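Local structure of putative histidine protein kinase (Rhodobacter sphaeroides, 3KYJ) at residues A14-D19 / E107-S112; L32-G37 / A41-P46; L95-D100 / M125-S130. The protein probably relays chemoreceptor signals to the flagellar motor as a CheA-type histidine kinase, of which this chain is the helical phosphotransfer (Hpt) piece. All blocks are in the same frame, centred on the assembly; numbering follows the deposited sequence.

Contact 1 of 3, residues A14-D19 / E107-S112; sequences ALYADD and EETAAS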
ATOM      1  N   ALA A  14      -8.434  -8.994  11.595  1.00 21.24           N
ATOM      2  CA  ALA A  14      -9.628  -9.273  10.805  1.00 24.18           C
ATOM      3  C   ALA A  14      -9.516  -8.623   9.428  1.00 22.33           C
ATOM      4  O   ALA A  14      -9.825  -9.230   8.413  1.00 22.91           O
ATOM      5  CB  ALA A  14     -10.864  -8.778  11.513  1.00 27.64           C
ATOM      6  N   LEU A  15      -9.050  -7.378   9.404  1.00 20.54           N
ATOM      7  CA  LEU A  15      -8.893  -6.659   8.151  1.00 20.04           C
ATOM      8  C   LEU A  15      -7.797  -7.280   7.286  1.00 19.49           C
ATOM      9  O   LEU A  15      -7.926  -7.357   6.073  1.00 19.24           O
ATOM     10  CB  LEU A  15      -8.601  -5.192   8.437  1.00 20.93           C
ATOM     11  CG  LEU A  15      -8.435  -4.328   7.206  1.00 22.11           C
ATOM     12  CD1 LEU A  15      -9.747  -4.346   6.414  1.00 23.31           C
ATOM     13  CD2 LEU A  15      -8.070  -2.903   7.629  1.00 21.82           C
ATOM     14  N   TYR A  16      -6.719  -7.732   7.903  1.00 19.37           N
ATOM     15  CA  TYR A  16      -5.670  -8.414   7.148  1.00 19.22           C
ATOM     16  C   TYR A  16      -6.234  -9.616   6.398  1.00 20.34           C
ATOM     17  O   TYR A  16      -5.945  -9.837   5.228  1.00 20.07           O
ATOM     18  CB  TYR A  16      -4.564  -8.830   8.110  1.00 19.74           C
ATOM     19  CG  TYR A  16      -3.523  -9.757   7.557  1.00 19.92           C
ATOM     20  CD1 TYR A  16      -2.518  -9.295   6.706  1.00 20.65           C
ATOM     21  CD2 TYR A  16      -3.510 -11.100   7.941  1.00 21.70           C
ATOM     22  CE1 TYR A  16      -1.540 -10.163   6.227  1.00 21.29           C
ATOM     23  CE2 TYR A  16      -2.562 -11.963   7.453  1.00 23.55           C
ATOM     24  CZ  TYR A  16      -1.582 -11.493   6.618  1.00 22.46           C
ATOM     25  OH  TYR A  16      -0.626 -12.378   6.180  1.00 22.44           O
ATOM     26  N   ALA A  17      -7.065 -10.395   7.070  1.00 22.24           N
ATOM     27  CA  ALA A  17      -7.624 -11.581   6.448  1.00 24.18           C
ATOM     28  C   ALA A  17      -8.617 -11.220   5.344  1.00 24.70           C
ATOM     29  O   ALA A  17      -8.609 -11.838   4.278  1.00 25.47           O
ATOM     30  CB  ALA A  17      -8.271 -12.465   7.510  1.00 26.53           C
ATOM     31  N   ASP A  18      -9.461 -10.227   5.591  1.00 24.91           N
ATOM     32  CA  ASP A  18     -10.508  -9.861   4.648  1.00 26.99           C
ATOM     33  C   ASP A  18      -9.905  -9.180   3.426  1.00 24.52           C
ATOM     34  O   ASP A  18     -10.163  -9.589   2.319  1.00 24.68           O
ATOM     35  CB  ASP A  18     -11.537  -8.945   5.313  1.00 33.37           C
ATOM     36  CG  ASP A  18     -12.744  -8.684   4.438  1.00 40.65           C
ATOM     37  OD1 ASP A  18     -12.943  -9.420   3.453  1.00 43.45           O
ATOM     38  OD2 ASP A  18     -13.510  -7.751   4.750  1.00 44.91           O
ATOM     39  N   ASP A  19      -9.106  -8.141   3.640  1.00 21.87           N
ATOM     40  CA  ASP A  19      -8.463  -7.399   2.544  1.00 21.36           C
ATOM     41  C   ASP A  19      -7.505  -8.317   1.775  1.00 20.02           C
ATOM     42  O   ASP A  19      -7.408  -8.242   0.551  1.00 19.08           O
ATOM     43  CB  ASP A  19      -7.720  -6.191   3.137  1.00 24.02           C
ATOM     44  CG  ASP A  19      -7.563  -5.053   2.162  1.00 25.03           C
ATOM     45  OD1 ASP A  19      -8.492  -4.238   2.043  1.00 29.21           O
ATOM     46  OD2 ASP A  19      -6.503  -4.940   1.534  1.00 21.96           O
ATOM     47  N   GLU A 107      -4.070 -17.739   5.290  1.00 30.47           N
ATOM     48  CA  GLU A 107      -4.983 -18.438   6.183  0.54 34.20           C
ATOM     49  C   GLU A 107      -4.267 -18.818   7.479  1.00 33.61           C
ATOM     50  O   GLU A 107      -4.829 -18.722   8.570  1.00 35.13           O
ATOM     51  CB  GLU A 107      -5.566 -19.676   5.497  0.54 39.96           C
ATOM     52  CG  GLU A 107      -6.567 -19.359   4.381  0.54 47.19           C
ATOM     53  CD  GLU A 107      -7.146 -20.609   3.741  0.54 51.79           C
ATOM     54  OE1 GLU A 107      -7.221 -21.649   4.429  0.54 54.68           O
ATOM     55  OE2 GLU A 107      -7.532 -20.554   2.553  0.54 53.67           O
ATOM     56  N   GLU A 108      -3.008 -19.234   7.357  1.00 31.29           N
ATOM     57  CA  GLU A 108      -2.234 -19.604   8.529  1.00 34.09           C
ATOM     58  C   GLU A 108      -1.839 -18.409   9.398  1.00 31.27           C
ATOM     59  O   GLU A 108      -1.989 -18.470  10.618  1.00 33.20           O
ATOM     60  CB  GLU A 108      -0.961 -20.327   8.138  1.00 36.84           C
ATOM     61  CG  GLU A 108      -0.121 -20.703   9.344  1.00 42.21           C
ATOM     62  CD  GLU A 108       1.294 -21.019   8.948  1.00 43.67           C
ATOM     63  OE1 GLU A 108       1.477 -21.885   8.059  1.00 44.30           O
ATOM     64  OE2 GLU A 108       2.218 -20.399   9.510  1.00 44.54           O
ATOM     65  N   THR A 109      -1.302 -17.350   8.787  1.00 29.08           N
ATOM     66  CA  THR A 109      -0.763 -16.214   9.541  1.00 26.18           C
ATOM     67  C   THR A 109      -1.896 -15.451  10.197  1.00 27.44           C
ATOM     68  O   THR A 109      -1.736 -14.902  11.280  1.00 28.82           O
ATOM     69  CB  THR A 109       0.074 -15.223   8.676  1.00 26.22           C
ATOM     70  OG1 THR A 109      -0.703 -14.737   7.568  1.00 24.70           O
ATOM     71  CG2 THR A 109       1.335 -15.885   8.168  1.00 30.20           C
ATOM     72  N   ALA A 110      -3.055 -15.437   9.553  1.00 28.59           N
ATOM     73  CA  ALA A 110      -4.188 -14.706  10.083  1.00 33.14           C
ATOM     74  C   ALA A 110      -4.603 -15.360  11.389  1.00 35.47           C
ATOM     75  O   ALA A 110      -5.152 -14.700  12.272  1.00 39.00           O
ATOM     76  CB  ALA A 110      -5.337 -14.713   9.105  1.00 35.06           C
ATOM     77  N   ALA A 111      -4.341 -16.658  11.502  1.00 38.26           N
ATOM     78  CA  ALA A 111      -4.825 -17.443  12.626  1.00 39.44           C
ATOM     79  C   ALA A 111      -3.780 -17.518  13.746  1.00 36.31           C
ATOM     80  O   ALA A 111      -4.121 -17.523  14.932  1.00 37.69           O
ATOM     81  CB  ALA A 111      -5.195 -18.842  12.157  1.00 44.23           C
ATOM     82  N   SER A 112      -2.511 -17.552  13.366  1.00 34.26           N
ATOM     83  CA  SER A 112      -1.402 -17.504  14.306  1.00 32.79           C
ATOM     84  C   SER A 112      -1.073 -16.076  14.747  1.00 28.90           C
ATOM     85  O   SER A 112      -0.366 -15.883  15.727  1.00 28.30           O
ATOM     86  CB  SER A 112      -0.148 -18.087  13.675  1.00 33.71           C
ATOM     87  OG  SER A 112       0.270 -17.260  12.600  1.00 32.94           O
TER

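Contact 2 of 3, residues L32-G37 / A41-P46; sequences LALQAG and AAHVGP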
ATOM      1  N   LEU A  32      -6.281 -16.323 -14.117  1.00 19.82           N
ATOM      2  CA  LEU A  32      -7.169 -17.277 -14.781  1.00 21.71           C
ATOM      3  C   LEU A  32      -7.691 -16.686 -16.087  1.00 21.00           C
ATOM      4  O   LEU A  32      -7.841 -17.406 -17.060  1.00 22.39           O
ATOM      5  CB  LEU A  32      -8.327 -17.697 -13.867  1.00 23.67           C
ATOM      6  CG  LEU A  32      -7.922 -18.585 -12.678  1.00 26.55           C
ATOM      7  CD1 LEU A  32      -9.098 -18.834 -11.790  1.00 28.93           C
ATOM      8  CD2 LEU A  32      -7.302 -19.906 -13.128  1.00 28.52           C
ATOM      9  N   ALA A  33      -7.951 -15.385 -16.117  1.00 19.90           N
ATOM     10  CA  ALA A  33      -8.348 -14.734 -17.361  1.00 20.83           C
ATOM     11  C   ALA A  33      -7.240 -14.827 -18.412  1.00 20.14           C
ATOM     12  O   ALA A  33      -7.523 -15.105 -19.590  1.00 21.55           O
ATOM     13  CB  ALA A  33      -8.763 -13.278 -17.093  1.00 21.01           C
ATOM     14  N   LEU A  34      -5.984 -14.658 -17.987  1.00 20.14           N
ATOM     15  CA  LEU A  34      -4.860 -14.765 -18.904  1.00 21.09           C
ATOM     16  C   LEU A  34      -4.724 -16.194 -19.413  1.00 22.69           C
ATOM     17  O   LEU A  34      -4.481 -16.441 -20.589  1.00 23.97           O
ATOM     18  CB  LEU A  34      -3.570 -14.293 -18.227  1.00 23.17           C
ATOM     19  CG  LEU A  34      -3.501 -12.792 -17.948  1.00 22.44           C
ATOM     20  CD1 LEU A  34      -2.311 -12.479 -17.053  1.00 25.22           C
ATOM     21  CD2 LEU A  34      -3.450 -11.976 -19.252  1.00 26.38           C
ATOM     22  N   GLN A  35      -4.916 -17.148 -18.523  1.00 24.29           N
ATOM     23  CA  GLN A  35      -4.827 -18.539 -18.904  1.00 27.48           C
ATOM     24  C   GLN A  35      -5.911 -18.902 -19.910  1.00 28.08           C
ATOM     25  O   GLN A  35      -5.710 -19.772 -20.750  1.00 29.96           O
ATOM     26  CB  GLN A  35      -4.937 -19.398 -17.645  1.00 31.44           C
ATOM     27  CG  GLN A  35      -4.526 -20.808 -17.815  1.00 33.95           C
ATOM     28  CD  GLN A  35      -4.521 -21.521 -16.485  1.00 34.01           C
ATOM     29  OE1 GLN A  35      -5.530 -21.550 -15.787  1.00 33.38           O
ATOM     30  NE2 GLN A  35      -3.376 -22.076 -16.113  1.00 36.79           N
ATOM     31  N   ALA A  36      -7.049 -18.220 -19.846  1.00 26.53           N
ATOM     32  CA  ALA A  36      -8.148 -18.483 -20.772  1.00 28.22           C
ATOM     33  C   ALA A  36      -7.990 -17.735 -22.107  1.00 28.76           C
ATOM     34  O   ALA A  36      -8.830 -17.864 -22.997  1.00 30.76           O
ATOM     35  CB  ALA A  36      -9.457 -18.118 -20.130  1.00 30.54           C
ATOM     36  N   GLY A  37      -6.929 -16.954 -22.250  1.00 28.07           N
ATOM     37  CA  GLY A  37      -6.644 -16.309 -23.523  1.00 28.54           C
ATOM     38  C   GLY A  37      -7.030 -14.848 -23.619  1.00 25.86           C
ATOM     39  O   GLY A  37      -7.051 -14.275 -24.703  1.00 27.20           O
ATOM     40  N   ALA A  41      -2.988  -6.755 -21.736  1.00 17.80           N
ATOM     41  CA  ALA A  41      -3.258  -5.333 -21.619  1.00 18.69           C
ATOM     42  C   ALA A  41      -4.333  -5.059 -20.578  1.00 18.70           C
ATOM     43  O   ALA A  41      -4.298  -4.047 -19.917  1.00 21.69           O
ATOM     44  CB  ALA A  41      -3.663  -4.740 -22.983  1.00 21.69           C
ATOM     45  N   ALA A  42      -5.302  -5.961 -20.462  1.00 19.62           N
ATOM     46  CA  ALA A  42      -6.424  -5.780 -19.543  1.00 21.27           C
ATOM     47  C   ALA A  42      -6.124  -6.255 -18.126  1.00 19.89           C
ATOM     48  O   ALA A  42      -6.855  -5.930 -17.194  1.00 22.16           O
ATOM     49  CB  ALA A  42      -7.658  -6.525 -20.072  1.00 24.61           C
ATOM     50  N   HIS A  43      -5.061  -7.030 -17.969  1.00 18.17           N
ATOM     51  CA  HIS A  43      -4.875  -7.759 -16.710  1.00 18.30           C
ATOM     52  C   HIS A  43      -3.588  -7.479 -15.956  1.00 18.12           C
ATOM     53  O   HIS A  43      -3.539  -7.733 -14.754  1.00 19.07           O
ATOM     54  CB  HIS A  43      -5.017  -9.250 -16.962  1.00 19.19           C
ATOM     55  CG  HIS A  43      -6.401  -9.638 -17.349  1.00 20.09           C
ATOM     56  ND1 HIS A  43      -7.452  -9.601 -16.457  1.00 22.37           N
ATOM     57  CD2 HIS A  43      -6.932  -9.971 -18.550  1.00 20.59           C
ATOM     58  CE1 HIS A  43      -8.566  -9.942 -17.083  1.00 22.83           C
ATOM     59  NE2 HIS A  43      -8.278 -10.167 -18.352  1.00 22.06           N
ATOM     60  N   VAL A  44      -2.547  -6.963 -16.609  1.00 18.98           N
ATOM     61  CA  VAL A  44      -1.273  -6.772 -15.901  0.61 20.43           C
ATOM     62  C   VAL A  44      -1.391  -5.687 -14.814  1.00 19.69           C
ATOM     63  O   VAL A  44      -0.833  -5.825 -13.734  1.00 18.51           O
ATOM     64  CB  VAL A  44      -0.107  -6.524 -16.905  0.61 23.52           C
ATOM     65  CG1 VAL A  44       1.181  -6.078 -16.200  0.61 25.57           C
ATOM     66  CG2 VAL A  44       0.162  -7.805 -17.686  0.61 26.07           C
ATOM     67  N   GLY A  45      -2.151  -4.631 -15.077  1.00 18.82           N
ATOM     68  CA  GLY A  45      -2.382  -3.605 -14.076  1.00 19.10           C
ATOM     69  C   GLY A  45      -3.110  -4.124 -12.851  1.00 17.69           C
ATOM     70  O   GLY A  45      -2.620  -3.974 -11.735  1.00 17.48           O
ATOM     71  N   PRO A  46      -4.274  -4.755 -13.043  1.00 18.20           N
ATOM     72  CA  PRO A  46      -5.002  -5.342 -11.917  1.00 19.34           C
ATOM     73  C   PRO A  46      -4.164  -6.358 -11.154  1.00 16.59           C
ATOM     74  O   PRO A  46      -4.222  -6.410  -9.933  1.00 15.87           O
ATOM     75  CB  PRO A  46      -6.213  -5.995 -12.589  1.00 21.97           C
ATOM     76  CG  PRO A  46      -6.468  -5.136 -13.832  1.00 21.59           C
ATOM     77  CD  PRO A  46      -5.100  -4.688 -14.272  1.00 20.18           C
TER

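Contact 3 of 3, residues L95-D100 / M125-S130; sequences LLFASD and MDQLRS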
ATOM      1  N   LEU A  95       2.866 -17.660 -11.253  1.00 18.02           N
ATOM      2  CA  LEU A  95       2.079 -16.752 -10.421  1.00 16.05           C
ATOM      3  C   LEU A  95       0.798 -17.405  -9.906  1.00 16.42           C
ATOM      4  O   LEU A  95       0.344 -17.056  -8.815  1.00 16.13           O
ATOM      5  CB  LEU A  95       1.793 -15.445 -11.136  1.00 16.05           C
ATOM      6  CG  LEU A  95       3.010 -14.570 -11.425  1.00 15.96           C
ATOM      7  CD1 LEU A  95       2.657 -13.371 -12.310  1.00 17.99           C
ATOM      8  CD2 LEU A  95       3.636 -14.101 -10.100  1.00 18.51           C
ATOM      9  N   LEU A  96       0.209 -18.334 -10.667  1.00 18.23           N
ATOM     10  CA  LEU A  96      -0.917 -19.111 -10.161  1.00 20.23           C
ATOM     11  C   LEU A  96      -0.470 -19.957  -8.948  1.00 19.95           C
ATOM     12  O   LEU A  96      -1.164 -20.015  -7.942  1.00 20.58           O
ATOM     13  CB  LEU A  96      -1.541 -20.012 -11.238  1.00 22.70           C
ATOM     14  CG  LEU A  96      -2.571 -19.287 -12.096  1.00 25.76           C
ATOM     15  CD1 LEU A  96      -2.943 -20.163 -13.296  1.00 30.26           C
ATOM     16  CD2 LEU A  96      -3.794 -18.936 -11.271  1.00 27.78           C
ATOM     17  N   PHE A  97       0.697 -20.592  -9.052  1.00 20.40           N
ATOM     18  CA  PHE A  97       1.283 -21.323  -7.930  1.00 20.30           C
ATOM     19  C   PHE A  97       1.511 -20.359  -6.760  1.00 19.07           C
ATOM     20  O   PHE A  97       1.182 -20.665  -5.608  1.00 19.52           O
ATOM     21  CB  PHE A  97       2.595 -21.989  -8.406  1.00 22.57           C
ATOM     22  CG  PHE A  97       3.354 -22.749  -7.347  1.00 24.20           C
ATOM     23  CD1 PHE A  97       2.710 -23.562  -6.447  1.00 28.00           C
ATOM     24  CD2 PHE A  97       4.719 -22.621  -7.269  1.00 28.07           C
ATOM     25  CE1 PHE A  97       3.440 -24.266  -5.469  1.00 28.66           C
ATOM     26  CE2 PHE A  97       5.444 -23.314  -6.305  1.00 29.23           C
ATOM     27  CZ  PHE A  97       4.796 -24.115  -5.411  1.00 28.28           C
ATOM     28  N   ALA A  98       2.041 -19.177  -7.057  1.00 17.56           N
ATOM     29  CA  ALA A  98       2.235 -18.174  -6.020  1.00 17.02           C
ATOM     30  C   ALA A  98       0.925 -17.791  -5.349  1.00 17.15           C
ATOM     31  O   ALA A  98       0.884 -17.639  -4.137  1.00 16.71           O
ATOM     32  CB  ALA A  98       2.942 -16.958  -6.550  1.00 18.89           C
ATOM     33  N   SER A  99      -0.152 -17.643  -6.118  1.00 17.09           N
ATOM     34  CA  SER A  99      -1.416 -17.219  -5.531  1.00 17.91           C
ATOM     35  C   SER A  99      -1.907 -18.291  -4.558  1.00 17.50           C
ATOM     36  O   SER A  99      -2.381 -17.956  -3.471  1.00 18.32           O
ATOM     37  CB  SER A  99      -2.458 -16.874  -6.611  1.00 21.28           C
ATOM     38  OG  SER A  99      -2.947 -18.002  -7.284  1.00 25.12           O
ATOM     39  N   ASP A 100      -1.758 -19.568  -4.918  1.00 18.71           N
ATOM     40  CA  ASP A 100      -2.186 -20.636  -4.016  1.00 21.77           C
ATOM     41  C   ASP A 100      -1.336 -20.654  -2.748  1.00 20.84           C
ATOM     42  O   ASP A 100      -1.851 -20.899  -1.658  1.00 20.50           O
ATOM     43  CB  ASP A 100      -2.111 -21.998  -4.708  1.00 25.43           C
ATOM     44  CG  ASP A 100      -3.243 -22.219  -5.690  1.00 31.61           C
ATOM     45  OD1 ASP A 100      -4.293 -21.536  -5.586  1.00 32.48           O
ATOM     46  OD2 ASP A 100      -3.081 -23.103  -6.551  1.00 33.94           O
ATOM     47  N   MET A 125      10.097 -19.614  -4.203  1.00 20.16           N
ATOM     48  CA  MET A 125      11.083 -18.561  -4.304  1.00 20.94           C
ATOM     49  C   MET A 125      12.113 -18.914  -5.386  1.00 23.43           C
ATOM     50  O   MET A 125      12.502 -18.082  -6.180  1.00 23.88           O
ATOM     51  CB  MET A 125      11.750 -18.291  -2.947  1.00 21.13           C
ATOM     52  CG  MET A 125      10.790 -17.684  -1.891  1.00 21.27           C
ATOM     53  SD  MET A 125      10.228 -16.038  -2.356  1.00 21.66           S
ATOM     54  CE  MET A 125      11.678 -15.073  -1.914  1.00 22.75           C
ATOM     55  N   ASP A 126      12.580 -20.157  -5.389  1.00 25.28           N
ATOM     56  CA  ASP A 126      13.528 -20.553  -6.422  1.00 28.51           C
ATOM     57  C   ASP A 126      12.956 -20.373  -7.832  1.00 26.39           C
ATOM     58  O   ASP A 126      13.660 -19.915  -8.733  1.00 26.42           O
ATOM     59  CB  ASP A 126      13.955 -22.012  -6.234  1.00 32.09           C
ATOM     60  CG  ASP A 126      15.007 -22.201  -5.152  1.00 38.71           C
ATOM     61  OD1 ASP A 126      15.614 -21.207  -4.677  1.00 40.92           O
ATOM     62  OD2 ASP A 126      15.257 -23.375  -4.802  1.00 41.89           O
ATOM     63  N   GLN A 127      11.679 -20.713  -8.011  1.00 25.89           N
ATOM     64  CA  GLN A 127      11.046 -20.621  -9.337  1.00 27.27           C
ATOM     65  C   GLN A 127      10.929 -19.172  -9.764  1.00 26.38           C
ATOM     66  O   GLN A 127      11.187 -18.816 -10.898  1.00 27.00           O
ATOM     67  CB  GLN A 127       9.666 -21.272  -9.314  1.00 34.39           C
ATOM     68  CG  GLN A 127       9.697 -22.785  -9.182  1.00 43.99           C
ATOM     69  CD  GLN A 127       8.317 -23.395  -9.061  1.00 50.73           C
ATOM     70  OE1 GLN A 127       7.343 -22.865  -9.593  1.00 50.21           O
ATOM     71  NE2 GLN A 127       8.225 -24.519  -8.357  1.00 60.37           N
ATOM     72  N   LEU A 128      10.526 -18.318  -8.839  1.00 24.10           N
ATOM     73  CA  LEU A 128      10.450 -16.905  -9.157  1.00 23.97           C
ATOM     74  C   LEU A 128      11.831 -16.362  -9.515  1.00 25.80           C
ATOM     75  O   LEU A 128      11.980 -15.662 -10.518  1.00 26.61           O
ATOM     76  CB  LEU A 128       9.850 -16.120  -7.997  1.00 21.55           C
ATOM     77  CG  LEU A 128       8.357 -16.321  -7.759  1.00 18.75           C
ATOM     78  CD1 LEU A 128       8.006 -15.896  -6.353  1.00 19.08           C
ATOM     79  CD2 LEU A 128       7.480 -15.529  -8.759  1.00 20.68           C
ATOM     80  N   ARG A 129      12.861 -16.706  -8.726  1.00 28.00           N
ATOM     81  CA  ARG A 129      14.176 -16.150  -8.985  1.00 30.59           C
ATOM     82  C   ARG A 129      14.697 -16.631 -10.342  1.00 31.26           C
ATOM     83  O   ARG A 129      15.339 -15.873 -11.050  1.00 32.08           O
ATOM     84  CB  ARG A 129      15.177 -16.533  -7.882  1.00 31.69           C
ATOM     85  CG  ARG A 129      14.912 -15.869  -6.554  1.00 33.61           C
ATOM     86  CD  ARG A 129      16.131 -16.039  -5.600  1.00 34.95           C
ATOM     87  NE  ARG A 129      15.793 -15.785  -4.188  1.00 35.61           N
ATOM     88  CZ  ARG A 129      15.525 -14.579  -3.696  1.00 36.99           C
ATOM     89  NH1 ARG A 129      15.537 -13.504  -4.479  1.00 38.85           N
ATOM     90  NH2 ARG A 129      15.232 -14.440  -2.420  1.00 36.98           N
ATOM     91  N   SER A 130      14.415 -17.892 -10.670  1.00 30.98           N
ATOM     92  CA  SER A 130      14.838 -18.488 -11.939  1.00 32.04           C
ATOM     93  C   SER A 130      14.166 -17.791 -13.128  1.00 31.78           C
ATOM     94  O   SER A 130      14.841 -17.414 -14.074  1.00 32.57           O
ATOM     95  CB  SER A 130      14.468 -19.970 -11.974  1.00 35.31           C
ATOM     96  OG  SER A 130      14.658 -20.487 -13.292  1.00 37.20           O
TER

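Contact 1 of 3, residues A14-D19 / E107-S112
Tyr16 on segment 14-19 and Thr109 on segment 107-112 meet with their side chains crossing at about a right angle, the phenol reaching across the gap between two helices and the threonine hydroxyl standing at the edge of its ring. Tyr16 OH donates a hydrogen bond to Thr109 OG1 at 2.7 Å. Thr109 OG1 lies in the ring plane, at the CE2 edge next to the hydroxyl, 3.3 Å from Tyr16 CE2. The tyrosine gets there with CG anti to the backbone N (chi1 169°), which sends the ring out from its own helix toward the other. Thr109 holds OG1 between its backbone N and carbonyl carbon (chi1 56°); from there the same oxygen hydrogen-bonds Met105 O, one turn back, so it is gripped from both its own helix and the neighbouring one. Both residues are buried, and the bond gives each hydroxyl a partner.

Beside the polar pair the surfaces are small. Ala17 CB and Ala110 CB lie 4.0 Å apart, and Tyr16 CD2 is 4.2 Å from Ala110 CB. The two alanines are also the nearest backbone pair, with CA atoms of Ala17 and Ala110 separated by 5.9 Å.

The segments form an antiparallel helix-helix contact within the Hpt helical bundle, 168° between their directions, with axes 9.6 Å apart at closest approach. They join helix 10-35 to the last turns of helix 89-112, while the rings of Trp13 and Tyr16 meet edge-to-face (T-shaped), Leu61 and Leu63 touch Tyr16 from the loop following helix 40-60, and an apolar side chain of a different protein in the assembly also packs on Tyr16.

Contact 2 of 3, residues L32-G37 / A41-P46
With CG anti to its carbonyl carbon (chi1 -67°) and the ring turned by a chi2 of -70°, His43 presents a flat face to Ala33, while Leu34, which has the same rotamer about its first side-chain bond, extends past the histidine in the opposite direction. Ala33 CB lies over that face, 3.7 Å from the ring centroid and 30° off the normal, a CH-pi contact. The methyl is displaced toward the far side of the ring: Ala33 CB is 3.3 Å from His43 CE1 but 4.1 Å from His43 CD2. Leu34 meets the base of the same side chain, its CD2 standing 3.9 Å from His43 CB.

No hydrogen bond links the two segments; the imidazole is instead oriented by His43 NE2 bonding to Glu38 OE1 in the intervening turn. Segment 32-37 ends in a Schellman motif, where Gly37 takes a positive phi and its N bonds to Leu34 O, turning the chain out of the helix.

The contact therefore closes a helical hairpin of the Hpt bundle near the surface, between helix 10-35 and helix 40-60. Leu34 continues onto Val92 of helix 89-112, and Val44 onto Val80 and Arg81 of helix 64-82.

Contact 3 of 3, residues L95-D100 / M125-S130
Segments 95-100 and 125-130 are both helical and well separated in backbone, their nearest CA atoms, those of Leu95 and Leu128, being 8.5 Å apart, so that side chains must span the gap. Phe97 and Gln127 do so at the outer margin. Their side chains cross at about a right angle, yet the phenyl and amide planes differ by only 18°. Gln127 OE1 approaches Phe97 CD2 at 3.5 Å, and Gln127 NE2 comes within 3.7 Å of Phe97 CE2, so both ends of the amide lie close to the CD2-CE2 bond. The glutamine reaches it through a chain extended beyond CG (chi2 176°), and Phe97, with CG anti to the backbone N, is directed toward segment 125-130. With an alanine here in place of Gln127 the amide is gone, and Phe97 would probably lose its neighbour along CD2 and CE2 and be freer to turn.

Deeper in, Leu95 CD2 touches Leu128 CD2 at 4.3 Å, a contact between two buried leucines.

Helix 122-135 packs against helix 89-112, a fifth helix beside the four of the Hpt bundle. Leu124, earlier on helix 122-135, also touches Phe97 and Ala98, Met125 leans on Arg69 and Leu72 of helix 64-82, and Leu95 reaches Leu31 of helix 10-35.

In the fold
Contacts 1 and 2 share helix 10-35 and have centres about 26 Å apart, one toward its start and the other at its end. Helix 89-112 links contact 1 to contact 3, about 21 Å centre to centre. Along the chain, contact 2 is nested within the loop closed by contact 1 and is complete before contact 3 opens, while contacts 1 and 3 interleave. The centres of contacts 2 and 3 are about 17 Å apart and the two touch through packing of Gln35 and Leu32 on Leu96. Contacts 1 and 2 hold helices together toward opposite ends of the Hpt bundle, and contact 3, nearer its middle, joins helix 122-135 to it; His52, the predicted phosphorylation site, not phosphorylated in this structure, lies on helix 40-60.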